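Long-range contacts in NmrA family protein (Shigella flexneri 2a, PDB 3QVO), which is of unknown function but probably binds NAD(P) through a Rossmann fold of the NmrA type: residues Ile121-Leu126 and Thr166-Ala171; Ile179-Thr184 and Ala201-Asp206; Gly33-His38 and Tyr93-Gly98; Pro170-Asp175 and Gly192-Arg197. One frame throughout, in Å; residues are numbered along the deposited sequence.

From the N terminus, interaction 3 closes first: helix 34-43 returns to strand 91-95 across the loop that carries two further strands and a helix. Interaction 1 follows in series and zips strand 119-123 to strand 164-174, joining the same sheet, where A94 of interaction 3 pairs by backbone with I121 and V123. P170 and A171 then pass directly into interaction 4, which adds strand 194-196 to the far end of 164-174. Interactions 2 and 4 cross, their segments alternating along the chain from 170-175 to 201-206. Interaction 2 sets residues 179-184 against helix 197-209, the helix whose I204 and A201 reach back to I35, H38 and Y93 of interaction 3.

Interaction 1. Residues Ile121-Leu126 and Thr166-Ala171; sequences IFVLSL and TILRPA
L168 lies alongside I121, both side chains pointing the same way, and its CD1 meets I121 CG2 at 3.9 Å. They belong to two parallel strands in the central sheet of a Rossmann fold, 119-123 and 164-174, whose short segments here run 26° apart. The register is I121 with T166, F122 with I167 and V123 with L168. Three backbone bonds fasten it: F122 N gives to T166 O, L168 N returns to F122 O, and L124 N reaches L168 O at 2.9 Å with a nearly straight 168° at the hydrogen. The carbonyls of T166, F122 and L168 also each receive a CA-H contact from the facing strand. Helix 197-209 covers the face that carries I121 and L168; helix 149-159 covers the other, where I158 touches both F122 and I167. On that second face L124 leans across I167, with its CD1 3.9 Å from I167 CG2. Beyond the regular pairing the P170 ring takes over. V123, with chi1 at 180°, turns CG1 away from its own nitrogen and onto P170 CG at 4.0 Å, the two side chains crossing at about a right angle, and S125 CB comes up to the same ring carbon. Here the strands part, and one water bridges the gap by donating to two carbonyls, L124 O at 2.6 Å and P170 O at 2.9 Å.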
# COMPACT_ATOMS: atom_id res chain seq x y z
N ILE A 121 5.76 -0.45 -2.00
CA ILE A 121 4.51 -1.20 -2.21
C ILE A 121 3.42 -0.16 -2.14
O ILE A 121 3.29 0.53 -1.12
CB ILE A 121 4.30 -2.28 -1.11
CG1 ILE A 121 5.50 -3.22 -1.06
CG2 ILE A 121 3.02 -3.05 -1.38
CD1 ILE A 121 5.53 -4.18 0.13
N PHE A 122 2.68 0.01 -3.23
CA PHE A 122 1.76 1.12 -3.34
C PHE A 122 0.37 0.60 -3.76
O PHE A 122 0.19 -0.01 -4.84
CB PHE A 122 2.30 2.12 -4.36
CG PHE A 122 1.69 3.53 -4.26
CD1 PHE A 122 0.47 3.82 -4.81
CD2 PHE A 122 2.39 4.58 -3.67
CE1 PHE A 122 -0.05 5.12 -4.75
CE2 PHE A 122 1.87 5.86 -3.59
CZ PHE A 122 0.66 6.14 -4.13
N VAL A 123 -0.59 0.86 -2.88
CA VAL A 123 -1.98 0.40 -3.08
C VAL A 123 -2.76 1.45 -3.74
O VAL A 123 -2.80 2.59 -3.26
CB VAL A 123 -2.66 0.02 -1.76
CG1 VAL A 123 -4.14 -0.45 -2.04
CG2 VAL A 123 -1.89 -1.09 -1.10
N LEU A 124 -3.37 1.10 -4.88
CA LEU A 124 -4.32 1.99 -5.53
C LEU A 124 -5.71 1.38 -5.51
O LEU A 124 -6.04 0.47 -6.31
CB LEU A 124 -3.88 2.36 -6.96
CG LEU A 124 -2.69 3.33 -7.05
CD1 LEU A 124 -2.04 3.26 -8.43
CD2 LEU A 124 -3.12 4.78 -6.72
N SER A 125 -6.53 1.95 -4.64
CA SER A 125 -7.87 1.48 -4.37
C SER A 125 -8.75 2.69 -4.31
O SER A 125 -8.41 3.64 -3.62
CB SER A 125 -7.88 0.76 -3.00
OG SER A 125 -9.17 0.30 -2.66
N LEU A 126 -9.90 2.69 -4.97
CA LEU A 126 -10.66 3.95 -5.08
C LEU A 126 -11.34 4.34 -3.79
O LEU A 126 -11.51 5.53 -3.52
CB LEU A 126 -11.74 3.90 -6.14
CG LEU A 126 -11.40 3.88 -7.63
CD1 LEU A 126 -12.76 3.97 -8.36
CD2 LEU A 126 -10.42 5.00 -8.03
N THR A 166 6.06 -2.24 -6.44
CA THR A 166 4.96 -3.13 -6.72
C THR A 166 3.70 -2.28 -6.53
O THR A 166 3.50 -1.70 -5.46
CB THR A 166 4.92 -4.29 -5.76
OG1 THR A 166 6.20 -4.97 -5.73
CG2 THR A 166 3.77 -5.24 -6.14
N ILE A 167 2.88 -2.18 -7.57
CA ILE A 167 1.60 -1.47 -7.48
C ILE A 167 0.57 -2.56 -7.30
O ILE A 167 0.60 -3.57 -7.99
CB ILE A 167 1.28 -0.63 -8.77
CG1 ILE A 167 2.24 0.55 -8.87
CG2 ILE A 167 -0.13 -0.13 -8.76
CD1 ILE A 167 2.48 1.12 -10.28
N LEU A 168 -0.33 -2.35 -6.35
CA LEU A 168 -1.31 -3.33 -6.00
C LEU A 168 -2.65 -2.70 -6.23
O LEU A 168 -2.91 -1.59 -5.71
CB LEU A 168 -1.21 -3.76 -4.53
CG LEU A 168 0.04 -4.48 -4.04
CD1 LEU A 168 -0.16 -4.93 -2.58
CD2 LEU A 168 0.34 -5.67 -4.94
N ARG A 169 -3.48 -3.43 -6.97
CA ARG A 169 -4.78 -2.96 -7.45
C ARG A 169 -5.86 -3.90 -7.03
O ARG A 169 -6.09 -4.88 -7.71
CB ARG A 169 -4.79 -2.87 -8.98
CG ARG A 169 -4.18 -1.61 -9.48
CD ARG A 169 -3.91 -1.61 -10.95
NE ARG A 169 -3.36 -2.84 -11.51
CZ ARG A 169 -4.04 -3.77 -12.16
NH1 ARG A 169 -5.35 -3.67 -12.30
NH2 ARG A 169 -3.41 -4.83 -12.66
N PRO A 170 -6.51 -3.63 -5.89
CA PRO A 170 -7.54 -4.50 -5.36
C PRO A 170 -8.94 -4.24 -5.85
O PRO A 170 -9.34 -3.07 -6.02
CB PRO A 170 -7.50 -4.25 -3.85
CG PRO A 170 -6.85 -2.93 -3.71
CD PRO A 170 -5.94 -2.76 -4.86
N ALA A 171 -9.67 -5.34 -6.01
CA ALA A 171 -11.05 -5.36 -6.32
C ALA A 171 -11.77 -4.75 -5.15
O ALA A 171 -11.13 -4.26 -4.22
CB ALA A 171 -11.51 -6.80 -6.60
O HOH W 1 -7.86 -1.03 -7.48

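Interaction 2. Residues Ile179-Thr184 and Ala201-Asp206; sequences IDYELT and AALITD
The backbone of I179-Y181 passes well clear of the helix at A202 and L203, with CA atoms 7.1 Å apart for I179 and A202 and 9.0 Å for Y181 and L203. No hydrogen bond crosses the gap; the contact is apolar packing of a helix of the Rossmann-type domain against residues 179-184. I179 drapes its two outer branches over the small methyl of A202, CG2 coming to 3.9 Å from A202 CB and CD1 only slightly farther off. Y181 spans the gap. Its chi1 of 72° holds the ring between the backbone nitrogen and carbonyl carbon and sends it to the helix, where it crosses L203 at about a right angle: CZ lies 4.2 Å from L203 CB, and OH touches L203 CD1 at 3.8 Å. The same hydroxyl ends 4.1 Å from D206 OD2. L203 splits its branches between two partners, since CD2 goes instead to CD2 of L183, also at 3.8 Å. Within the helix, A201 O takes both the backbone N and the OG1 of T205. Strand 217-222 forms the floor, I221 touching Y181, L183 and L203, and strand 182-184 pairs antiparallel with it at the sheet edge through E182 and T184. L203 also touches L168 of strand 164-174, together with I204, while on another flank of helix 197-209 A201 and T205 pack against helix 34-43.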
# COMPACT_ATOMS: atom_id res chain seq x y z
N ILE A 179 -8.45 -15.13 3.99
CA ILE A 179 -7.35 -14.85 3.10
C ILE A 179 -7.55 -15.75 1.91
O ILE A 179 -7.31 -16.94 2.00
CB ILE A 179 -5.99 -15.13 3.75
CG1 ILE A 179 -5.72 -14.13 4.89
CG2 ILE A 179 -4.90 -15.07 2.69
CD1 ILE A 179 -4.52 -14.54 5.84
N ASP A 180 -8.02 -15.18 0.81
CA ASP A 180 -8.39 -15.97 -0.38
C ASP A 180 -8.27 -15.08 -1.62
O ASP A 180 -9.11 -14.20 -1.86
CB ASP A 180 -9.81 -16.55 -0.22
CG ASP A 180 -10.17 -17.56 -1.31
OD1 ASP A 180 -9.28 -17.97 -2.07
OD2 ASP A 180 -11.36 -17.95 -1.41
N TYR A 181 -7.21 -15.27 -2.39
CA TYR A 181 -6.94 -14.37 -3.48
C TYR A 181 -6.12 -14.97 -4.60
O TYR A 181 -5.57 -16.08 -4.47
CB TYR A 181 -6.29 -13.08 -2.98
CG TYR A 181 -4.86 -13.21 -2.51
CD1 TYR A 181 -3.80 -13.18 -3.41
CD2 TYR A 181 -4.57 -13.34 -1.16
CE1 TYR A 181 -2.49 -13.30 -2.98
CE2 TYR A 181 -3.26 -13.46 -0.72
CZ TYR A 181 -2.23 -13.44 -1.63
OH TYR A 181 -0.93 -13.55 -1.16
N GLU A 182 -6.12 -14.23 -5.70
CA GLU A 182 -5.37 -14.54 -6.91
C GLU A 182 -5.05 -13.21 -7.58
O GLU A 182 -5.70 -12.21 -7.30
CB GLU A 182 -6.14 -15.48 -7.85
CG GLU A 182 -7.42 -14.90 -8.47
CD GLU A 182 -8.23 -15.93 -9.24
OE1 GLU A 182 -7.75 -17.08 -9.40
OE2 GLU A 182 -9.36 -15.60 -9.68
N LEU A 183 -4.05 -13.23 -8.45
CA LEU A 183 -3.43 -12.04 -8.97
C LEU A 183 -3.51 -12.00 -10.47
O LEU A 183 -3.35 -13.02 -11.13
CB LEU A 183 -1.96 -12.05 -8.59
CG LEU A 183 -1.65 -12.19 -7.11
CD1 LEU A 183 -0.15 -12.39 -6.93
CD2 LEU A 183 -2.16 -10.96 -6.37
N THR A 184 -3.70 -10.81 -11.01
CA THR A 184 -3.78 -10.60 -12.44
C THR A 184 -2.75 -9.57 -12.77
O THR A 184 -2.50 -8.67 -11.94
CB THR A 184 -5.17 -10.07 -12.86
OG1 THR A 184 -5.59 -9.05 -11.95
CG2 THR A 184 -6.20 -11.19 -12.88
N ALA A 201 -3.76 -7.49 2.81
CA ALA A 201 -2.73 -7.37 3.85
C ALA A 201 -1.78 -8.55 3.83
O ALA A 201 -0.56 -8.38 3.99
CB ALA A 201 -3.36 -7.22 5.23
N ALA A 202 -2.31 -9.75 3.63
CA ALA A 202 -1.47 -10.95 3.55
C ALA A 202 -0.46 -10.82 2.42
O ALA A 202 0.68 -11.18 2.58
CB ALA A 202 -2.33 -12.17 3.35
N LEU A 203 -0.87 -10.31 1.27
CA LEU A 203 0.07 -10.12 0.17
C LEU A 203 1.15 -9.11 0.57
O LEU A 203 2.31 -9.35 0.37
CB LEU A 203 -0.64 -9.62 -1.10
CG LEU A 203 0.24 -9.49 -2.36
CD1 LEU A 203 1.05 -10.77 -2.78
CD2 LEU A 203 -0.62 -9.02 -3.53
N ILE A 204 0.74 -7.98 1.10
CA ILE A 204 1.64 -6.92 1.46
C ILE A 204 2.70 -7.51 2.40
O ILE A 204 3.89 -7.37 2.14
CB ILE A 204 0.89 -5.71 2.05
CG1 ILE A 204 0.02 -5.06 0.96
CG2 ILE A 204 1.86 -4.64 2.60
CD1 ILE A 204 -1.05 -4.15 1.52
N THR A 205 2.25 -8.25 3.41
CA THR A 205 3.14 -8.85 4.38
C THR A 205 4.10 -9.86 3.76
O THR A 205 5.28 -9.88 4.11
CB THR A 205 2.33 -9.47 5.53
OG1 THR A 205 1.67 -8.42 6.25
CG2 THR A 205 3.24 -10.18 6.51
N ASP A 206 3.61 -10.69 2.84
CA ASP A 206 4.50 -11.60 2.12
C ASP A 206 5.58 -10.84 1.34
O ASP A 206 6.72 -11.30 1.29
CB ASP A 206 3.73 -12.55 1.21
CG ASP A 206 2.94 -13.61 2.00
OD1 ASP A 206 3.00 -13.65 3.27
OD2 ASP A 206 2.25 -14.43 1.34

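Interaction 3. Residues Gly33-His38 and Tyr93-Gly98; sequences GQIARH and YANLTG
I35 presses its CG2 methyl onto the hydroxyl of Y93, 3.3 Å from CG2 to OH, the two side chains crossing at about a right angle. A36 sits next to them, with its CA near the plane of the Y93 ring at the ring's edge and its backbone N 3.7 Å from Y93 OH. The side chain of N95 lies against I35 and A36. Y93 and N95 both reach out because their first torsions place the side chain opposite the backbone nitrogen, chi1 156° for Y93 and -175° for N95. Further out, Y93 is fixed in the sheet by backbone bonds to L27 and L29, and V123 of the next strand touches both Y93 and N95. I204 of helix 197-209 closes on Y93 as well. The helix start runs at 144° to the strand, its axis 9.2 Å away. G33 and A36 belong to a G-x-x-G-x-x-A sequence that runs from the loop after the first strand into the first helix, the glycine-rich loop of Rossmann folds, which in relatives lies against the dinucleotide and probably does so here.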
# COMPACT_ATOMS: atom_id res chain seq x y z
N GLY A 33 -5.27 3.52 8.09
CA GLY A 33 -6.15 2.85 7.14
C GLY A 33 -6.48 1.41 7.51
O GLY A 33 -5.73 0.74 8.22
N GLN A 34 -7.59 0.93 6.98
CA GLN A 34 -8.13 -0.36 7.37
C GLN A 34 -7.33 -1.55 6.84
O GLN A 34 -7.27 -2.58 7.51
CB GLN A 34 -9.59 -0.49 6.93
CG GLN A 34 -10.50 0.71 7.28
CD GLN A 34 -11.94 0.49 6.88
OE1 GLN A 34 -12.49 -0.60 7.06
NE2 GLN A 34 -12.56 1.52 6.34
N ILE A 35 -6.75 -1.46 5.65
CA ILE A 35 -5.81 -2.50 5.23
C ILE A 35 -4.53 -2.40 6.06
O ILE A 35 -3.96 -3.44 6.48
CB ILE A 35 -5.44 -2.43 3.73
CG1 ILE A 35 -6.63 -2.89 2.86
CG2 ILE A 35 -4.26 -3.31 3.40
CD1 ILE A 35 -6.55 -2.35 1.40
N ALA A 36 -4.11 -1.18 6.33
CA ALA A 36 -2.92 -0.95 7.11
C ALA A 36 -2.97 -1.67 8.48
O ALA A 36 -1.95 -2.21 8.92
CB ALA A 36 -2.66 0.56 7.28
N ARG A 37 -4.14 -1.70 9.12
CA ARG A 37 -4.30 -2.23 10.47
C ARG A 37 -3.99 -3.71 10.57
O ARG A 37 -3.46 -4.18 11.59
CB ARG A 37 -5.71 -1.98 11.03
N HIS A 38 -4.32 -4.44 9.51
CA HIS A 38 -4.04 -5.85 9.43
C HIS A 38 -2.54 -6.04 9.20
O HIS A 38 -1.93 -6.92 9.77
CB HIS A 38 -4.81 -6.52 8.28
CG HIS A 38 -6.30 -6.49 8.41
ND1 HIS A 38 -6.99 -7.30 9.28
CD2 HIS A 38 -7.24 -5.82 7.70
CE1 HIS A 38 -8.29 -7.09 9.14
NE2 HIS A 38 -8.47 -6.20 8.19
N TYR A 93 5.49 1.21 2.42
CA TYR A 93 4.20 0.68 2.14
C TYR A 93 3.23 1.84 2.26
O TYR A 93 3.08 2.42 3.33
CB TYR A 93 3.87 -0.45 3.10
CG TYR A 93 2.37 -0.68 3.26
CD1 TYR A 93 1.52 -0.52 2.20
CD2 TYR A 93 1.82 -1.10 4.47
CE1 TYR A 93 0.18 -0.71 2.31
CE2 TYR A 93 0.43 -1.29 4.58
CZ TYR A 93 -0.36 -1.06 3.47
OH TYR A 93 -1.71 -1.22 3.49
N ALA A 94 2.61 2.18 1.13
CA ALA A 94 1.72 3.29 0.99
C ALA A 94 0.33 2.76 0.71
O ALA A 94 0.12 1.95 -0.20
CB ALA A 94 2.16 4.18 -0.17
N ASN A 95 -0.60 3.28 1.51
CA ASN A 95 -2.02 2.99 1.43
C ASN A 95 -2.64 4.39 1.53
O ASN A 95 -3.10 4.78 2.63
CB ASN A 95 -2.39 2.06 2.63
CG ASN A 95 -3.86 1.57 2.59
OD1 ASN A 95 -4.55 1.70 1.52
ND2 ASN A 95 -4.38 1.05 3.79
N LEU A 96 -2.59 5.14 0.41
CA LEU A 96 -2.95 6.55 0.38
C LEU A 96 -4.31 6.82 -0.19
O LEU A 96 -4.70 6.25 -1.23
CB LEU A 96 -1.98 7.34 -0.48
CG LEU A 96 -0.51 7.26 -0.06
CD1 LEU A 96 0.23 7.98 -1.13
CD2 LEU A 96 -0.31 7.83 1.33
N THR A 97 -5.01 7.76 0.42
CA THR A 97 -6.34 8.07 -0.02
C THR A 97 -6.52 9.53 -0.35
O THR A 97 -5.76 10.42 0.08
CB THR A 97 -7.40 7.68 1.06
OG1 THR A 97 -7.13 8.40 2.29
CG2 THR A 97 -7.35 6.17 1.35
N GLY A 98 -7.57 9.75 -1.13
CA GLY A 98 -8.26 11.03 -1.13
C GLY A 98 -7.87 11.86 -2.33
O GLY A 98 -7.47 11.32 -3.37

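Interaction 4. Residues Pro170-Asp175 and Gly192-Arg197; sequences PAWLTD and GTIVSR
V195 N gives to W172 O at 2.9 Å, one of four backbone bonds in a parallel pairing. Before it W172 N reaches T193 O in a longer, bent bond of 3.2 Å; after it T174 N donates to V195 O at 3.0 Å. The last rung is the straightest: the backbone N of R197, the residue that begins helix 197-209, gives its N-H to T174 O at 3.0 Å and 169°. W172 O and V195 O, both acceptors, come within 3.3 Å of each other, and each already has its own donor. In this way the short strand 194-196 adds to the far end of strand 164-174 in the Rossmann sheet and leads directly into a helix. S196 is the N-cap of that helix: its side chain caps a backbone nitrogen just beyond, and its OG is also bonded to S199 OG and I178 O. T174 OG1 lies against S196 CA and makes a weak bond to E176 N. The salt bridge sits at the end. R197 NH2 meets D175 OD1 at 2.8 Å, the hydrogen bond within it weak at 121°, with carboxylate and guanidinium planes 24° apart. L173 CB covers one face of that guanidinium, 3.8 Å from CZ, and L173 CD2 packs on V195 CG1. Q34 and I35 from helix 34-43 touch R197 as well, Q34 also reaching D175. At the other end A171 CB rests 3.5 Å from T193 O, while T193 N is taken by T226 OG1.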
# COMPACT_ATOMS: atom_id res chain seq x y z
N PRO A 170 -6.51 -3.63 -5.89
CA PRO A 170 -7.54 -4.50 -5.36
C PRO A 170 -8.94 -4.24 -5.85
O PRO A 170 -9.34 -3.07 -6.02
CB PRO A 170 -7.50 -4.25 -3.85
CG PRO A 170 -6.85 -2.93 -3.71
CD PRO A 170 -5.94 -2.76 -4.86
N ALA A 171 -9.67 -5.34 -6.01
CA ALA A 171 -11.05 -5.36 -6.32
C ALA A 171 -11.77 -4.75 -5.15
O ALA A 171 -11.13 -4.26 -4.22
CB ALA A 171 -11.51 -6.80 -6.60
N TRP A 172 -13.10 -4.75 -5.21
CA TRP A 172 -13.95 -4.14 -4.18
C TRP A 172 -13.63 -4.76 -2.81
O TRP A 172 -13.68 -5.97 -2.65
CB TRP A 172 -15.44 -4.31 -4.53
CG TRP A 172 -16.41 -3.34 -3.84
CD1 TRP A 172 -16.62 -2.03 -4.17
CD2 TRP A 172 -17.33 -3.63 -2.75
NE1 TRP A 172 -17.60 -1.48 -3.36
CE2 TRP A 172 -18.04 -2.43 -2.48
CE3 TRP A 172 -17.60 -4.77 -1.98
CZ2 TRP A 172 -19.01 -2.35 -1.46
CZ3 TRP A 172 -18.57 -4.68 -0.97
CH2 TRP A 172 -19.26 -3.48 -0.73
N LEU A 173 -13.32 -3.93 -1.84
CA LEU A 173 -12.87 -4.40 -0.56
C LEU A 173 -14.00 -4.84 0.34
O LEU A 173 -14.94 -4.09 0.55
CB LEU A 173 -12.04 -3.31 0.12
CG LEU A 173 -10.68 -3.06 -0.55
CD1 LEU A 173 -10.06 -1.81 -0.01
CD2 LEU A 173 -9.75 -4.25 -0.38
N THR A 174 -13.91 -6.07 0.84
CA THR A 174 -14.75 -6.51 1.97
C THR A 174 -13.94 -6.64 3.27
O THR A 174 -12.67 -6.63 3.27
CB THR A 174 -15.39 -7.87 1.73
OG1 THR A 174 -14.40 -8.88 1.90
CG2 THR A 174 -16.01 -7.96 0.34
N ASP A 175 -14.69 -6.76 4.36
CA ASP A 175 -14.15 -6.98 5.69
C ASP A 175 -14.32 -8.44 6.13
O ASP A 175 -14.24 -8.76 7.33
CB ASP A 175 -14.78 -5.99 6.68
CG ASP A 175 -14.16 -4.60 6.61
OD1 ASP A 175 -12.89 -4.49 6.56
OD2 ASP A 175 -14.91 -3.59 6.60
N GLY A 192 -12.10 -11.14 -10.92
CA GLY A 192 -13.16 -11.17 -9.93
C GLY A 192 -13.60 -9.83 -9.43
O GLY A 192 -12.98 -8.83 -9.67
N THR A 193 -14.67 -9.84 -8.68
CA THR A 193 -15.37 -8.64 -8.27
C THR A 193 -14.93 -8.04 -6.94
O THR A 193 -15.02 -6.85 -6.76
CB THR A 193 -16.86 -9.02 -8.18
OG1 THR A 193 -17.44 -8.88 -9.48
CG2 THR A 193 -17.61 -8.20 -7.14
N ILE A 194 -14.51 -8.89 -5.99
CA ILE A 194 -14.25 -8.49 -4.61
C ILE A 194 -12.96 -9.12 -4.07
O ILE A 194 -12.43 -10.08 -4.64
CB ILE A 194 -15.40 -8.89 -3.67
CG1 ILE A 194 -15.47 -10.43 -3.50
CG2 ILE A 194 -16.77 -8.36 -4.17
CD1 ILE A 194 -16.76 -10.95 -2.85
N VAL A 195 -12.46 -8.57 -2.97
CA VAL A 195 -11.37 -9.19 -2.23
C VAL A 195 -11.35 -8.67 -0.82
O VAL A 195 -11.67 -7.51 -0.58
CB VAL A 195 -10.01 -8.97 -2.92
CG1 VAL A 195 -9.55 -7.53 -2.81
CG2 VAL A 195 -8.99 -9.92 -2.37
N SER A 196 -11.04 -9.54 0.13
CA SER A 196 -10.95 -9.14 1.51
C SER A 196 -9.71 -8.28 1.74
O SER A 196 -8.65 -8.46 1.14
CB SER A 196 -10.89 -10.39 2.43
OG SER A 196 -9.63 -11.05 2.35
N ARG A 197 -9.87 -7.30 2.61
CA ARG A 197 -8.75 -6.51 3.08
C ARG A 197 -7.67 -7.41 3.69
O ARG A 197 -6.48 -7.20 3.51
CB ARG A 197 -9.24 -5.54 4.13
CG ARG A 197 -10.09 -4.42 3.57
CD ARG A 197 -10.22 -3.26 4.55
NE ARG A 197 -10.96 -2.15 3.95
CZ ARG A 197 -12.27 -2.14 3.75
NH1 ARG A 197 -12.84 -1.08 3.19
NH2 ARG A 197 -13.02 -3.17 4.07